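Local coordinates for ABC transporter substrate binding protein (Ribose) (Agrobacterium vitis, PDB 4WUT) that probably captures sugars for uptake by an ABC transporter and is seen here with beta-D-fucopyranose bound, at residues V83-L88 and K280-E285; E252-K255 and A261-V264; V296-Q301 and P306-V311. All blocks are in the same frame, centred on the assembly; numbering follows the deposited sequence.

Contact 1: residues V83-L88 and K280-E285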
loop_
_atom_site.group_PDB
_atom_site.type_symbol
_atom_site.label_atom_id
_atom_site.label_comp_id
_atom_site.label_asym_id
_atom_site.label_seq_id
_atom_site.Cartn_x
_atom_site.Cartn_y
_atom_site.Cartn_z
ATOM N N VAL A 83 -9.306 21.990 -11.060
ATOM C CA VAL A 83 -10.218 20.966 -10.573
ATOM C C VAL A 83 -10.763 21.414 -9.231
ATOM O O VAL A 83 -10.174 22.264 -8.549
ATOM C CB VAL A 83 -9.523 19.588 -10.427
ATOM C CG1 VAL A 83 -8.963 19.111 -11.775
ATOM C CG2 VAL A 83 -8.418 19.626 -9.400
ATOM N N ASP A 84 -11.916 20.874 -8.863
ATOM C CA ASP A 84 -12.545 21.253 -7.602
ATOM C C ASP A 84 -11.797 20.690 -6.393
ATOM O O ASP A 84 -11.814 21.298 -5.331
ATOM C CB ASP A 84 -14.002 20.780 -7.546
ATOM C CG ASP A 84 -14.902 21.518 -8.515
ATOM O OD1 ASP A 84 -14.461 22.516 -9.122
ATOM O OD2 ASP A 84 -16.066 21.091 -8.647
ATOM N N ALA A 85 -11.161 19.524 -6.553
ATOM C CA ALA A 85 -10.502 18.825 -5.436
ATOM C C ALA A 85 -9.601 17.716 -5.958
ATOM O O ALA A 85 -9.756 17.263 -7.086
ATOM C CB ALA A 85 -11.539 18.220 -4.484
ATOM N N ILE A 86 -8.689 17.281 -5.111
ATOM C CA ILE A 86 -7.713 16.267 -5.471
ATOM C C ILE A 86 -7.644 15.212 -4.383
ATOM O O ILE A 86 -7.508 15.524 -3.199
ATOM C CB ILE A 86 -6.307 16.877 -5.667
ATOM C CG1 ILE A 86 -6.334 17.882 -6.820
ATOM C CG2 ILE A 86 -5.250 15.756 -5.853
ATOM C CD1 ILE A 86 -5.068 18.701 -6.954
ATOM N N LEU A 87 -7.779 13.960 -4.792
ATOM C CA LEU A 87 -7.539 12.811 -3.932
ATOM C C LEU A 87 -6.247 12.196 -4.426
ATOM O O LEU A 87 -6.205 11.703 -5.561
ATOM C CB LEU A 87 -8.665 11.786 -4.059
ATOM C CG LEU A 87 -8.643 10.610 -3.075
ATOM C CD1 LEU A 87 -8.744 11.143 -1.636
ATOM C CD2 LEU A 87 -9.717 9.596 -3.347
ATOM N N LEU A 88 -5.204 12.215 -3.596
ATOM C CA LEU A 88 -3.852 11.863 -4.042
ATOM C C LEU A 88 -3.238 10.767 -3.182
ATOM O O LEU A 88 -3.244 10.882 -1.952
ATOM C CB LEU A 88 -2.943 13.089 -3.962
ATOM C CG LEU A 88 -1.461 12.876 -4.295
ATOM C CD1 LEU A 88 -1.242 12.410 -5.745
ATOM C CD2 LEU A 88 -0.705 14.166 -4.018
ATOM N N LYS A 280 -17.337 16.449 1.710
ATOM C CA LYS A 280 -17.576 17.228 2.923
ATOM C C LYS A 280 -16.813 18.548 2.887
ATOM O O LYS A 280 -17.356 19.600 3.186
ATOM C CB LYS A 280 -17.160 16.446 4.168
ATOM C CG LYS A 280 -18.079 15.298 4.541
ATOM C CD LYS A 280 -17.561 14.623 5.797
ATOM C CE LYS A 280 -18.412 13.431 6.194
ATOM N NZ LYS A 280 -19.210 13.761 7.394
ATOM N N LEU A 281 -15.542 18.489 2.518
ATOM C CA LEU A 281 -14.740 19.698 2.430
ATOM C C LEU A 281 -15.308 20.673 1.393
ATOM O O LEU A 281 -15.229 21.898 1.560
ATOM C CB LEU A 281 -13.295 19.332 2.091
ATOM C CG LEU A 281 -12.535 18.576 3.172
ATOM C CD1 LEU A 281 -11.253 17.935 2.636
ATOM C CD2 LEU A 281 -12.219 19.498 4.329
ATOM N N LEU A 282 -15.859 20.142 0.308
ATOM C CA LEU A 282 -16.427 20.996 -0.740
ATOM C C LEU A 282 -17.700 21.682 -0.243
ATOM O O LEU A 282 -18.107 22.707 -0.782
ATOM C CB LEU A 282 -16.703 20.183 -2.002
ATOM C CG LEU A 282 -15.455 19.804 -2.812
ATOM C CD1 LEU A 282 -15.722 18.682 -3.813
ATOM C CD2 LEU A 282 -14.931 21.030 -3.530
ATOM N N SER A 283 -18.321 21.113 0.785
ATOM C CA SER A 283 -19.452 21.752 1.466
ATOM C C SER A 283 -19.012 22.488 2.739
ATOM O O SER A 283 -19.840 22.786 3.617
ATOM C CB SER A 283 -20.519 20.708 1.806
ATOM O OG SER A 283 -21.253 20.331 0.654
ATOM N N LYS A 284 -17.717 22.789 2.827
ATOM C CA LYS A 284 -17.150 23.561 3.936
ATOM C C LYS A 284 -17.515 22.979 5.304
ATOM O O LYS A 284 -17.723 23.706 6.274
ATOM C CB LYS A 284 -17.583 25.030 3.831
ATOM C CG LYS A 284 -17.514 25.569 2.393
ATOM C CD LYS A 284 -17.304 27.085 2.337
ATOM C CE LYS A 284 -17.263 27.593 0.892
ATOM N NZ LYS A 284 -18.493 28.356 0.528
ATOM N N GLU A 285 -17.583 21.657 5.366
ATOM C CA GLU A 285 -17.809 20.935 6.604
ATOM C C GLU A 285 -16.496 20.484 7.255
ATOM O O GLU A 285 -15.456 20.408 6.573
ATOM C CB GLU A 285 -18.677 19.706 6.344
ATOM C CG GLU A 285 -20.059 19.990 5.776
ATOM C CD GLU A 285 -20.861 18.720 5.525
ATOM O OE1 GLU A 285 -20.389 17.636 5.916
ATOM O OE2 GLU A 285 -21.972 18.812 4.951
#
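Leu282 reaches from the C-terminal turn of helix 267-282 toward Asp84, just before strand 85-88, and Ala85, its first residue. The main chains stay well apart. The nearest pair of CA atoms, Ala85 CA and Leu282 CA, is separated by 7.9 Å, and the leucine side chain spans much of that distance. The CB atoms of all three residues point toward the opposite segment.

The forked end of Leu282 divides between the two partners. Its CD2 branch lies beside the Asp84 main chain, 3.6 Å from Asp84 O. The same methyl meets Asp84 CB at 4.1 Å. The Asp84 carboxylate lies beyond this CB and takes no part in the touch. The other branch, Leu282 CD1, faces the Ala85 methyl, with 4.3 Å between CD1 and Ala85 CB. This is a loose apolar meeting. Leu282 CG stands anti to the carbonyl carbon (chi1 -74°), which carries the fork out from the helix toward the strand. All the touches are van der Waals, over a small interface of 101 Å².

A Schellman motif ends the helix. Lys284, with positive phi, is its C-prime residue. Lys284 N bonds to Leu281 O, and Glu285 N bonds to Lys280 O.

The contact sets a helix end against the start of a sheet strand, in one of the two alpha/beta lobes of the periplasmic sugar-binding fold. It is away from the sugar and calcium sites. Leu282 also rests on Ile26 of strand 25-29 and on His55, which Asp84 touches too. Leu281 packs on Val111 of strand 110-113. Strand 85-88 runs between strands 25-29 and 110-113, with backbone bonds to both. Helix 68-80 packs against Ile86 and Leu88, on the face turned away from Leu282.

Contact 2: residues E252-K255 and A261-V264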
loop_
_atom_site.group_PDB
_atom_site.type_symbol
_atom_site.label_atom_id
_atom_site.label_comp_id
_atom_site.label_asym_id
_atom_site.label_seq_id
_atom_site.Cartn_x
_atom_site.Cartn_y
_atom_site.Cartn_z
ATOM N N GLU A 252 -5.142 -16.957 -3.273
ATOM C CA GLU A 252 -4.811 -18.326 -3.680
ATOM C C GLU A 252 -3.543 -18.854 -3.011
ATOM O O GLU A 252 -3.497 -20.048 -2.632
ATOM C CB GLU A 252 -4.707 -18.444 -5.200
ATOM C CG GLU A 252 -6.060 -18.355 -5.886
ATOM C CD GLU A 252 -7.084 -19.307 -5.264
ATOM O OE1 GLU A 252 -7.024 -20.528 -5.550
ATOM O OE2 GLU A 252 -7.937 -18.837 -4.465
ATOM N N PHE A 253 -2.556 -17.967 -2.830
ATOM C CA PHE A 253 -1.308 -18.321 -2.160
ATOM C C PHE A 253 -1.498 -18.633 -0.666
ATOM O O PHE A 253 -0.779 -19.473 -0.127
ATOM C CB PHE A 253 -0.274 -17.217 -2.305
ATOM C CG PHE A 253 0.421 -17.193 -3.634
ATOM C CD1 PHE A 253 0.735 -18.354 -4.303
ATOM C CD2 PHE A 253 0.788 -15.990 -4.199
ATOM C CE1 PHE A 253 1.394 -18.316 -5.520
ATOM C CE2 PHE A 253 1.445 -15.957 -5.420
ATOM C CZ PHE A 253 1.747 -17.118 -6.072
ATOM N N VAL A 254 -2.420 -17.940 0.005
ATOM C CA VAL A 254 -2.768 -18.293 1.372
ATOM C C VAL A 254 -3.457 -19.671 1.381
ATOM O O VAL A 254 -3.086 -20.577 2.132
ATOM C CB VAL A 254 -3.697 -17.252 2.028
ATOM C CG1 VAL A 254 -4.228 -17.766 3.348
ATOM C CG2 VAL A 254 -2.939 -15.962 2.227
ATOM N N LYS A 255 -4.443 -19.834 0.518
ATOM C CA LYS A 255 -5.194 -21.083 0.478
ATOM C C LYS A 255 -4.324 -22.293 0.142
ATOM O O LYS A 255 -4.571 -23.393 0.650
ATOM C CB LYS A 255 -6.322 -20.966 -0.537
ATOM C CG LYS A 255 -7.479 -20.092 -0.076
ATOM C CD LYS A 255 -8.574 -20.049 -1.136
ATOM C CE LYS A 255 -9.683 -19.070 -0.783
ATOM N NZ LYS A 255 -10.337 -19.406 0.517
ATOM N N ALA A 261 0.448 -15.883 5.700
ATOM C CA ALA A 261 -0.483 -14.790 5.978
ATOM C C ALA A 261 -0.280 -13.686 4.975
ATOM O O ALA A 261 0.792 -13.575 4.361
ATOM C CB ALA A 261 -0.294 -14.255 7.390
ATOM N N THR A 262 -1.314 -12.878 4.791
ATOM C CA THR A 262 -1.141 -11.613 4.092
ATOM C C THR A 262 -1.906 -10.535 4.858
ATOM O O THR A 262 -3.014 -10.787 5.329
ATOM C CB THR A 262 -1.555 -11.723 2.592
ATOM O OG1 THR A 262 -1.162 -10.529 1.894
ATOM C CG2 THR A 262 -3.031 -11.946 2.423
ATOM N N VAL A 263 -1.291 -9.347 4.992
ATOM C CA VAL A 263 -1.885 -8.247 5.741
ATOM C C VAL A 263 -2.678 -7.396 4.753
ATOM O O VAL A 263 -2.101 -6.792 3.832
ATOM C CB VAL A 263 -0.803 -7.393 6.457
ATOM C CG1 VAL A 263 -1.426 -6.277 7.272
ATOM C CG2 VAL A 263 0.103 -8.268 7.331
ATOM N N VAL A 264 -3.978 -7.318 4.961
ATOM C CA VAL A 264 -4.881 -6.729 3.997
ATOM C C VAL A 264 -5.423 -5.406 4.519
ATOM O O VAL A 264 -5.900 -5.306 5.651
ATOM C CB VAL A 264 -6.047 -7.694 3.652
ATOM C CG1 VAL A 264 -6.899 -7.120 2.529
ATOM C CG2 VAL A 264 -5.494 -9.068 3.255
#
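Thr262 OG1 is hydrogen-bonded to the backbone O of Asp245, while the methyl of the same threonine meets Val254 on helix 248-255. The hydroxyl stands anti to the backbone N (chi1 -170°). This leaves CG2 between the backbone N and the carbonyl carbon, facing the helix.

Across the contact, Val254 CG2 lies 4.0 Å from Thr262 CG2. The two side chains cross at about a right angle, and one methyl from each makes the touch. Val254 CG2 also comes within 4.4 Å of Ala261 C, and so lies over the strand backbone as well. Ala261 CB points away from the helix.

Helix 248-255 and strand 261-265 are consecutive parts of a beta-alpha-beta unit that begins with strand 240-244. The contact packs the last turn of the helix on the strand that follows it. The short link between them is closed in part by a backbone bond between Phe253 and Leu259. Phe253, the neighbour of Val254, packs on Arg228 and Lys231 of helix 220-232.

All three touching residues are buried. Asp245, the partner of the threonine hydroxyl, belongs to the fucose pocket, and the Thr262 side chain is about 9 Å from the sugar. By holding the backbone of a pocket residue, the hydroxyl probably helps to place it, as a second-shell group.

Contact 3: residues V296-Q301 and P306-V311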
loop_
_atom_site.group_PDB
_atom_site.type_symbol
_atom_site.label_atom_id
_atom_site.label_comp_id
_atom_site.label_asym_id
_atom_site.label_seq_id
_atom_site.Cartn_x
_atom_site.Cartn_y
_atom_site.Cartn_z
ATOM N N VAL A 296 -6.581 -6.270 8.349
ATOM C CA VAL A 296 -6.894 -7.626 8.756
ATOM C C VAL A 296 -5.746 -8.532 8.324
ATOM O O VAL A 296 -5.331 -8.518 7.161
ATOM C CB VAL A 296 -8.192 -8.111 8.102
ATOM C CG1 VAL A 296 -8.538 -9.547 8.568
ATOM C CG2 VAL A 296 -9.328 -7.160 8.416
ATOM N N VAL A 297 -5.217 -9.314 9.259
ATOM C CA VAL A 297 -4.217 -10.315 8.917
ATOM C C VAL A 297 -4.967 -11.555 8.484
ATOM O O VAL A 297 -5.628 -12.208 9.293
ATOM C CB VAL A 297 -3.281 -10.630 10.097
ATOM C CG1 VAL A 297 -2.296 -11.723 9.715
ATOM C CG2 VAL A 297 -2.524 -9.361 10.518
ATOM N N VAL A 298 -4.858 -11.867 7.202
ATOM C CA VAL A 298 -5.614 -12.946 6.592
ATOM C C VAL A 298 -4.744 -14.195 6.484
ATOM O O VAL A 298 -3.635 -14.151 5.937
ATOM C CB VAL A 298 -6.099 -12.551 5.179
ATOM C CG1 VAL A 298 -6.683 -13.748 4.481
ATOM C CG2 VAL A 298 -7.119 -11.427 5.232
ATOM N N THR A 299 -5.298 -15.302 6.981
ATOM C CA THR A 299 -4.643 -16.595 7.034
ATOM C C THR A 299 -5.664 -17.660 6.669
ATOM O O THR A 299 -6.831 -17.353 6.429
ATOM C CB THR A 299 -4.158 -16.910 8.449
ATOM O OG1 THR A 299 -5.294 -17.105 9.308
ATOM C CG2 THR A 299 -3.274 -15.794 9.001
ATOM N N LYS A 300 -5.223 -18.917 6.645
ATOM C CA LYS A 300 -6.138 -20.039 6.445
ATOM C C LYS A 300 -7.178 -20.122 7.567
ATOM O O LYS A 300 -8.245 -20.716 7.398
ATOM C CB LYS A 300 -5.349 -21.350 6.374
ATOM C CG LYS A 300 -4.714 -21.691 5.027
ATOM C CD LYS A 300 -3.876 -22.985 5.150
ATOM C CE LYS A 300 -3.297 -23.479 3.833
ATOM N NZ LYS A 300 -2.439 -24.720 4.013
ATOM N N GLN A 301 -6.867 -19.544 8.723
ATOM C CA GLN A 301 -7.776 -19.616 9.872
ATOM C C GLN A 301 -8.917 -18.596 9.825
ATOM O O GLN A 301 -9.859 -18.726 10.591
ATOM C CB GLN A 301 -7.004 -19.441 11.189
ATOM C CG GLN A 301 -6.048 -20.582 11.550
ATOM C CD GLN A 301 -4.763 -20.588 10.758
ATOM O OE1 GLN A 301 -4.492 -21.534 10.019
ATOM N NE2 GLN A 301 -3.950 -19.551 10.921
ATOM N N PRO A 306 -16.346 -12.915 7.644
ATOM C CA PRO A 306 -16.769 -11.640 7.051
ATOM C C PRO A 306 -15.716 -10.521 7.128
ATOM O O PRO A 306 -15.616 -9.721 6.199
ATOM C CB PRO A 306 -17.987 -11.262 7.885
ATOM C CG PRO A 306 -18.557 -12.575 8.299
ATOM C CD PRO A 306 -17.381 -13.485 8.528
ATOM N N GLU A 307 -14.952 -10.460 8.211
ATOM C CA GLU A 307 -13.973 -9.387 8.400
ATOM C C GLU A 307 -12.904 -9.429 7.311
ATOM O O GLU A 307 -12.390 -8.384 6.854
ATOM C CB GLU A 307 -13.367 -9.503 9.804
ATOM C CG GLU A 307 -11.877 -9.334 9.931
ATOM C CD GLU A 307 -11.443 -9.189 11.393
ATOM O OE1 GLU A 307 -11.582 -10.176 12.158
ATOM O OE2 GLU A 307 -10.978 -8.083 11.773
ATOM N N ALA A 308 -12.592 -10.634 6.857
ATOM C CA ALA A 308 -11.630 -10.788 5.775
ATOM C C ALA A 308 -12.294 -10.525 4.430
ATOM O O ALA A 308 -11.761 -9.783 3.611
ATOM C CB ALA A 308 -11.009 -12.155 5.808
ATOM N N LYS A 309 -13.469 -11.111 4.210
ATOM C CA LYS A 309 -14.204 -10.906 2.965
ATOM C C LYS A 309 -14.468 -9.429 2.658
ATOM O O LYS A 309 -14.467 -9.033 1.494
ATOM C CB LYS A 309 -15.506 -11.691 2.993
ATOM C CG LYS A 309 -15.302 -13.170 2.792
ATOM C CD LYS A 309 -16.614 -13.891 2.985
ATOM C CE LYS A 309 -16.564 -15.331 2.522
ATOM N NZ LYS A 309 -17.141 -15.475 1.159
ATOM N N ASN A 310 -14.636 -8.614 3.696
ATOM C CA ASN A 310 -14.899 -7.187 3.533
ATOM C C ASN A 310 -13.743 -6.390 2.904
ATOM O O ASN A 310 -13.954 -5.326 2.307
ATOM C CB ASN A 310 -15.267 -6.582 4.888
ATOM C CG ASN A 310 -15.581 -5.083 4.812
ATOM O OD1 ASN A 310 -16.513 -4.651 4.113
ATOM N ND2 ASN A 310 -14.829 -4.289 5.567
ATOM N N VAL A 311 -12.523 -6.897 3.033
ATOM C CA VAL A 311 -11.358 -6.179 2.504
ATOM C C VAL A 311 -10.655 -6.912 1.352
ATOM O O VAL A 311 -9.830 -6.323 0.668
ATOM C CB VAL A 311 -10.327 -5.848 3.613
ATOM C CG1 VAL A 311 -10.907 -4.823 4.581
ATOM C CG2 VAL A 311 -9.882 -7.098 4.350
#
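Val296 on the strand and Ala308 on the short helix 306-309 come closest in backbone, with 6.4 Å between their CA atoms. A compact connection lets the C-terminal segment fold back over strand 290-298, the antiparallel neighbour of strand 261-265. Backbone bonds pair Val296 with Val264.

Val296 is the centre of the contact, and both of its methyls are used. CG1 meets the aliphatic part of Glu307, with 3.6 Å from Val296 CG1 to Glu307 CG. CG2 lies equally near the main chain, 3.6 Å from Glu307 O. Glu307 is extended beyond CG and crosses the valine obliquely. Its chi1 of 136° lies far from a staggered value and sets CG against the valine methyls. Val296 CG2 also meets Val311 CG2 at 4.1 Å. Two residues along the strand, Val298 CG2 packs on Ala308 CB at 4.0 Å.

Beyond Val298 the chain turns. Thr299 OG1 accepts a bond from Gln301 N, an ST turn. Asn302 adds bonds to Val297 O and Thr299 N. Within the helical turn, Asn310 N bonds to Pro306 O.

The contact is mostly apolar. The carbonyl and carboxylate oxygens of Glu307 lie near a valine methyl, without a bond. Across the segments the hold is van der Waals, giving fit rather than direction. The connecting turn, with its own bonds, probably shares in placing the helix.

Overall arrangement
From the N terminus, strand 85-88 comes first. Contact 1 closes the longest loop when the end of helix 267-282 returns to this strand nearly two hundred residues later. Contact 2 falls within that loop and closes a short link of its own, between helix 248-255 and strand 261-265. Contact 3 follows in series after contact 1, where strand 290-298 meets helix 306-309. Contacts 2 and 3 adjoin, because strands 261-265 and 290-298 are antiparallel neighbours: Thr262 O lies 2.8 Å from Val298 N. Contact 1 lies in one lobe. Contacts 2 and 3 share the other, where contact 3 adds the C-terminal segment, consistent with the two-lobed family fold.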